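Mosquitocidal toxin (Bacillus sphaericus, PDB 2CB4) is a mosquito-killing toxin, seen here as its catalytic domain, which probably transfers ADP-ribose from NAD to target proteins. Local coordinates at residues A[86-91]-A[232-236]; A[155-159]-A[187-193]. The protein carries 1 engineered substitution. The contacts are given in a common frame with arbitrary orientation. Residue numbers count along the deposited sequence, not the author numbering.

How the interactions relate
Both contacts belong to the catalytic domain, their centres about 14 Å apart: interaction 2 within the mixed sheet, interaction 1 beside it. The chain order is 86-91, 155-159, 187-193, 232-236, so interaction 2 is nested inside the loop closed by interaction 1. Interaction 2 is buried, about 9 Å from the chain centre, and joins strands 150-156 and 192-199; interaction 1, about 18 Å out, ties helix 86-92 to the loop after strand 229-231. The two meet: I89 CG2 lies 3.5 Å from I192 CD1, and F90 O 3.4 Å from P189 CB. Helix 86-92 thus lies between strand 192-199 with its preceding 3-10 segment and loop 232-236, and both contacts touch the second subunit.

Interaction 1 of 2, residues A[86-91]-A[232-236]; sequences PNDIFL and WHENH
N87 makes the direct polar link between helical residues 86-91 and the irregular segment 232-236. The helix is set by F90 N to P86 O (2.8 Å), with N87 at phi/psi -62/-22. With chi1 near -76° (m), the N87 amide presents OD1 to W232 NE1 at 2.7 Å, the indole nitrogen donating at an N-H...O angle of 146°. N87 ND2 donates to H236 O at 2.8 Å (160°), while H236 N makes a weak bond of 3.2 Å to N87 OD1. N87 ND2 also bonds N240. A water joins the backbones, donating to N87 O (3.0 Å) and accepting from N235 N (2.8 Å).

A type II turn spans H233-H236: E234 sits at phi/psi -49/140, N235 at 55/34, and H236 N returns weakly to H233 O at 3.1 Å. The turn places N235 CA 5.6 Å from N87 CA.

Packing centres on the W232 ring (chi1 t, chi2 85°). F90 presents its edge to the indole face, planes at 85° and its ring centroid 5.1 Å from that of the five-membered ring; F90 CB stands 3.5 Å above the six-membered centroid, 7° off the normal, a CH-pi contact. P86 CB lies 3.7 Å from W232 CD1, and L91 CD1 3.8 Å from E234 CG. F257 of the second subunit packs on L91, W232 and E234. On the sheet side, F90 touches I192, T195 and W207: a short helix packed on the central sheet of an ADP-ribosyltransferase-type catalytic domain, its N87 side chain hydrogen-bonded to the closing residue of a type II beta turn.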
loop_
_atom_site.group_PDB
_atom_site.type_symbol
_atom_site.label_atom_id
_atom_site.label_comp_id
_atom_site.label_asym_id
_atom_site.label_seq_id
_atom_site.Cartn_x
_atom_site.Cartn_y
_atom_site.Cartn_z
ATOM N N PRO A 86 15.804 30.326 8.692
ATOM C CA PRO A 86 16.539 30.572 7.444
ATOM C C PRO A 86 16.922 29.333 6.614
ATOM O O PRO A 86 16.938 29.405 5.378
ATOM C CB PRO A 86 17.787 31.370 7.888
ATOM C CG PRO A 86 17.652 31.635 9.305
ATOM C CD PRO A 86 16.443 30.961 9.867
ATOM N N ASN A 87 17.252 28.217 7.272
ATOM C CA ASN A 87 17.628 26.984 6.545
ATOM C C ASN A 87 16.489 26.464 5.683
ATOM O O ASN A 87 16.712 25.736 4.724
ATOM C CB ASN A 87 18.182 25.887 7.462
ATOM C CG ASN A 87 19.592 26.163 7.881
ATOM O OD1 ASN A 87 20.197 27.161 7.466
ATOM N ND2 ASN A 87 20.145 25.282 8.688
ATOM N N ASP A 88 15.277 26.870 6.028
ATOM C CA ASP A 88 14.093 26.546 5.248
ATOM C C ASP A 88 13.830 27.734 4.227
ATOM O O ASP A 88 13.956 27.572 3.031
ATOM C CB ASP A 88 12.888 26.359 6.190
ATOM C CG ASP A 88 11.610 25.982 5.443
ATOM O OD1 ASP A 88 11.632 25.936 4.192
ATOM O OD2 ASP A 88 10.593 25.701 6.086
ATOM N N ILE A 89 13.504 28.917 4.752
ATOM C CA ILE A 89 13.176 30.102 3.962
ATOM C C ILE A 89 14.198 30.619 2.942
ATOM O O ILE A 89 13.820 30.920 1.792
ATOM C CB ILE A 89 12.616 31.259 4.860
ATOM C CG1 ILE A 89 11.458 30.744 5.762
ATOM C CG2 ILE A 89 12.208 32.485 3.989
ATOM C CD1 ILE A 89 10.324 30.034 4.986
ATOM N N PHE A 90 15.471 30.718 3.333
ATOM C CA PHE A 90 16.508 31.204 2.403
ATOM C C PHE A 90 16.808 30.154 1.337
ATOM O O PHE A 90 17.461 30.438 0.334
ATOM C CB PHE A 90 17.815 31.581 3.116
ATOM C CG PHE A 90 17.760 32.883 3.870
ATOM C CD1 PHE A 90 16.653 33.691 3.816
ATOM C CD2 PHE A 90 18.832 33.287 4.665
ATOM C CE1 PHE A 90 16.605 34.878 4.537
ATOM C CE2 PHE A 90 18.769 34.477 5.384
ATOM C CZ PHE A 90 17.665 35.270 5.308
ATOM N N LEU A 91 16.345 28.932 1.564
ATOM C CA LEU A 91 16.565 27.870 0.600
ATOM C C LEU A 91 15.367 27.728 -0.348
ATOM O O LEU A 91 15.532 27.586 -1.544
ATOM C CB LEU A 91 16.789 26.547 1.327
ATOM C CG LEU A 91 16.913 25.310 0.411
ATOM C CD1 LEU A 91 18.177 25.359 -0.450
ATOM C CD2 LEU A 91 16.867 23.993 1.188
ATOM N N TRP A 232 24.239 33.633 5.681
ATOM C CA TRP A 232 23.702 32.312 5.550
ATOM C C TRP A 232 24.271 31.465 4.425
ATOM O O TRP A 232 24.706 31.978 3.395
ATOM C CB TRP A 232 22.189 32.471 5.349
ATOM C CG TRP A 232 21.444 31.166 5.208
ATOM C CD1 TRP A 232 20.972 30.367 6.231
ATOM C CD2 TRP A 232 21.091 30.491 3.972
ATOM N NE1 TRP A 232 20.360 29.250 5.701
ATOM C CE2 TRP A 232 20.422 29.297 4.326
ATOM C CE3 TRP A 232 21.311 30.767 2.608
ATOM C CZ2 TRP A 232 19.928 28.400 3.369
ATOM C CZ3 TRP A 232 20.848 29.852 1.658
ATOM C CH2 TRP A 232 20.154 28.688 2.052
ATOM N N HIS A 233 24.204 30.146 4.615
ATOM C CA HIS A 233 24.524 29.153 3.576
ATOM C C HIS A 233 23.634 27.946 3.911
ATOM O O HIS A 233 23.194 27.823 5.056
ATOM C CB HIS A 233 26.032 28.787 3.459
ATOM C CG HIS A 233 26.617 28.192 4.706
ATOM N ND1 HIS A 233 26.360 26.888 5.104
ATOM C CD2 HIS A 233 27.459 28.715 5.632
ATOM C CE1 HIS A 233 27.003 26.646 6.233
ATOM N NE2 HIS A 233 27.679 27.736 6.573
ATOM N N GLU A 234 23.343 27.093 2.930
ATOM C CA GLU A 234 22.489 25.908 3.157
ATOM C C GLU A 234 22.968 25.159 4.398
ATOM O O GLU A 234 24.178 24.990 4.606
ATOM C CB GLU A 234 22.655 24.910 2.011
ATOM C CG GLU A 234 21.671 24.977 0.881
ATOM C CD GLU A 234 21.684 23.692 0.029
ATOM O OE1 GLU A 234 22.506 23.584 -0.934
ATOM O OE2 GLU A 234 20.887 22.777 0.353
ATOM N N ASN A 235 22.006 24.679 5.198
ATOM C CA ASN A 235 22.318 23.895 6.381
ATOM C C ASN A 235 23.255 24.564 7.354
ATOM O O ASN A 235 24.044 23.895 8.005
ATOM C CB ASN A 235 22.928 22.543 5.996
ATOM C CG ASN A 235 22.042 21.739 5.068
ATOM O OD1 ASN A 235 22.518 21.188 4.055
ATOM N ND2 ASN A 235 20.742 21.678 5.386
ATOM N N HIS A 236 23.160 25.879 7.468
ATOM C CA HIS A 236 23.983 26.587 8.414
ATOM C C HIS A 236 23.715 25.983 9.793
ATOM O O HIS A 236 22.552 25.686 10.139
ATOM C CB HIS A 236 23.603 28.044 8.421
ATOM C CG HIS A 236 24.642 28.892 9.039
ATOM N ND1 HIS A 236 24.876 28.898 10.399
ATOM C CD2 HIS A 236 25.585 29.683 8.483
ATOM C CE1 HIS A 236 25.892 29.695 10.659
ATOM N NE2 HIS A 236 26.339 30.185 9.513
HETATM O O HOH W 1 19.377 24.623 4.122
#

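Interaction 2 of 2, residues A[155-159]-A[187-193]; sequences EIFAP and IRPEFIR
Backbone pairing sets the register. I156 and I192 form an antiparallel, non-hydrogen-bonded pair with CA atoms 4.5 Å apart and side chains on one face of the sheet (I156 CG1 to I192 CG2 4.3 Å), flanked by R193 N to E155 O (2.9 Å, 142°) and F157 N to F191 O (3.0 Å, 166°). Residues 189-191 form a 3-10 turn, with I192 N to P189 O 3.0 Å, leading directly into strand 192-199. R193, at phi/psi -80/-40, and the backbone bond of E155 with S194 are consistent with a classic beta bulge.

This strand pair lies in the mixed sheet of the ADP-ribosyl fold, where 150-156 also pairs with 78-82.

Charge pairing is bidentate: with E155 extended (chi1, chi2 t) and R193 t, t, p, R193 NE meets E155 OE1 at 3.0 Å and R193 NH2 meets E155 OE2 at 2.9 Å. E155 OE1 also hydrogen-bonds S194 OG, and OE2 forms a second salt bridge with R77. F157 CE2 lies over the guanidinium face, 3.6 Å from R193 CZ.

Apolar contacts link I156 CG2 with I187 CG2 (4.2 Å) and A158 CB with F191 CB (3.9 Å). P159 CD makes a CH-pi contact 3.7 Å from the F191 ring centroid, 17° off its normal.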
loop_
_atom_site.group_PDB
_atom_site.type_symbol
_atom_site.label_atom_id
_atom_site.label_comp_id
_atom_site.label_asym_id
_atom_site.label_seq_id
_atom_site.Cartn_x
_atom_site.Cartn_y
_atom_site.Cartn_z
ATOM N N GLU A 155 12.899 40.292 5.655
ATOM C CA GLU A 155 12.950 41.524 4.863
ATOM C C GLU A 155 12.971 41.144 3.387
ATOM O O GLU A 155 13.838 40.404 2.921
ATOM C CB GLU A 155 14.195 42.343 5.215
ATOM C CG GLU A 155 14.357 43.613 4.394
ATOM C CD GLU A 155 15.744 44.190 4.530
ATOM O OE1 GLU A 155 16.730 43.421 4.476
ATOM O OE2 GLU A 155 15.856 45.409 4.758
ATOM N N ILE A 156 11.992 41.658 2.661
ATOM C CA ILE A 156 11.805 41.327 1.253
ATOM C C ILE A 156 11.746 42.555 0.313
ATOM O O ILE A 156 11.201 43.610 0.675
ATOM C CB ILE A 156 10.422 40.570 1.146
ATOM C CG1 ILE A 156 10.425 39.324 2.048
ATOM C CG2 ILE A 156 10.027 40.269 -0.307
ATOM C CD1 ILE A 156 9.083 38.952 2.595
ATOM N N PHE A 157 12.269 42.374 -0.899
ATOM C CA PHE A 157 12.224 43.369 -1.998
ATOM C C PHE A 157 11.955 42.486 -3.195
ATOM O O PHE A 157 12.812 41.752 -3.631
ATOM C CB PHE A 157 13.546 44.114 -2.179
ATOM C CG PHE A 157 13.881 45.039 -1.024
ATOM C CD1 PHE A 157 13.313 46.315 -0.953
ATOM C CD2 PHE A 157 14.738 44.623 -0.000
ATOM C CE1 PHE A 157 13.633 47.167 0.096
ATOM C CE2 PHE A 157 15.053 45.469 1.043
ATOM C CZ PHE A 157 14.499 46.755 1.088
ATOM N N ALA A 158 10.725 42.519 -3.678
ATOM C CA ALA A 158 10.305 41.650 -4.757
ATOM C C ALA A 158 9.526 42.440 -5.807
ATOM O O ALA A 158 8.916 43.476 -5.510
ATOM C CB ALA A 158 9.361 40.525 -4.147
ATOM N N PRO A 159 9.475 41.902 -7.009
ATOM C CA PRO A 159 8.703 42.536 -8.057
ATOM C C PRO A 159 7.241 42.158 -7.836
ATOM O O PRO A 159 6.928 41.027 -7.431
ATOM C CB PRO A 159 9.202 41.814 -9.341
ATOM C CG PRO A 159 9.702 40.454 -8.852
ATOM C CD PRO A 159 10.332 40.797 -7.533
ATOM N N ILE A 187 6.881 33.905 -3.009
ATOM C CA ILE A 187 8.091 34.673 -3.233
ATOM C C ILE A 187 9.346 33.779 -3.212
ATOM O O ILE A 187 9.594 33.074 -2.244
ATOM C CB ILE A 187 8.209 35.702 -2.071
ATOM C CG1 ILE A 187 6.892 36.477 -1.920
ATOM C CG2 ILE A 187 9.447 36.611 -2.205
ATOM C CD1 ILE A 187 6.759 37.243 -0.610
ATOM N N ARG A 188 10.150 33.839 -4.271
ATOM C CA ARG A 188 11.386 33.064 -4.341
ATOM C C ARG A 188 12.441 33.618 -3.371
ATOM O O ARG A 188 12.413 34.797 -3.036
ATOM C CB ARG A 188 11.872 33.051 -5.776
ATOM C CG ARG A 188 10.887 32.285 -6.674
ATOM C CD ARG A 188 11.489 31.994 -8.048
ATOM N NE ARG A 188 12.035 33.195 -8.693
ATOM C CZ ARG A 188 11.331 34.048 -9.437
ATOM N NH1 ARG A 188 10.036 33.861 -9.615
ATOM N NH2 ARG A 188 11.914 35.099 -9.993
ATOM N N PRO A 189 13.368 32.770 -2.907
ATOM C CA PRO A 189 14.360 33.211 -1.907
ATOM C C PRO A 189 15.292 34.347 -2.302
ATOM O O PRO A 189 15.828 35.064 -1.434
ATOM C CB PRO A 189 15.143 31.917 -1.595
ATOM C CG PRO A 189 14.926 31.031 -2.782
ATOM C CD PRO A 189 13.551 31.342 -3.276
ATOM N N GLU A 190 15.530 34.513 -3.596
ATOM C CA GLU A 190 16.433 35.592 -4.048
ATOM C C GLU A 190 15.873 37.000 -3.789
ATOM O O GLU A 190 16.585 37.977 -3.898
ATOM C CB GLU A 190 16.888 35.390 -5.508
ATOM C CG GLU A 190 15.772 35.487 -6.560
ATOM C CD GLU A 190 15.166 34.158 -6.904
ATOM O OE1 GLU A 190 15.252 33.231 -6.070
ATOM O OE2 GLU A 190 14.583 34.048 -8.013
ATOM N N PHE A 191 14.604 37.086 -3.409
ATOM C CA PHE A 191 13.948 38.361 -3.079
ATOM C C PHE A 191 13.907 38.626 -1.563
ATOM O O PHE A 191 13.317 39.616 -1.110
ATOM C CB PHE A 191 12.533 38.363 -3.653
ATOM C CG PHE A 191 12.520 38.209 -5.147
ATOM C CD1 PHE A 191 13.275 39.098 -5.943
ATOM C CD2 PHE A 191 11.841 37.164 -5.759
ATOM C CE1 PHE A 191 13.316 38.942 -7.326
ATOM C CE2 PHE A 191 11.888 37.007 -7.133
ATOM C CZ PHE A 191 12.647 37.892 -7.924
ATOM N N ILE A 192 14.518 37.728 -0.788
ATOM C CA ILE A 192 14.551 37.837 0.667
ATOM C C ILE A 192 15.965 38.212 1.037
ATOM O O ILE A 192 16.907 37.433 0.858
ATOM C CB ILE A 192 14.074 36.520 1.367
ATOM C CG1 ILE A 192 12.840 35.950 0.636
ATOM C CG2 ILE A 192 13.798 36.768 2.847
ATOM C CD1 ILE A 192 12.335 34.609 1.188
ATOM N N ARG A 193 16.117 39.448 1.495
ATOM C CA ARG A 193 17.430 39.970 1.802
ATOM C C ARG A 193 18.028 39.563 3.134
ATOM O O ARG A 193 19.227 39.338 3.248
ATOM C CB ARG A 193 17.445 41.512 1.688
ATOM C CG ARG A 193 18.896 42.048 1.838
ATOM C CD ARG A 193 19.042 43.449 1.322
ATOM N NE ARG A 193 18.485 44.400 2.268
ATOM C CZ ARG A 193 18.486 45.714 2.101
ATOM N NH1 ARG A 193 19.033 46.237 1.028
ATOM N NH2 ARG A 193 17.944 46.507 3.015
#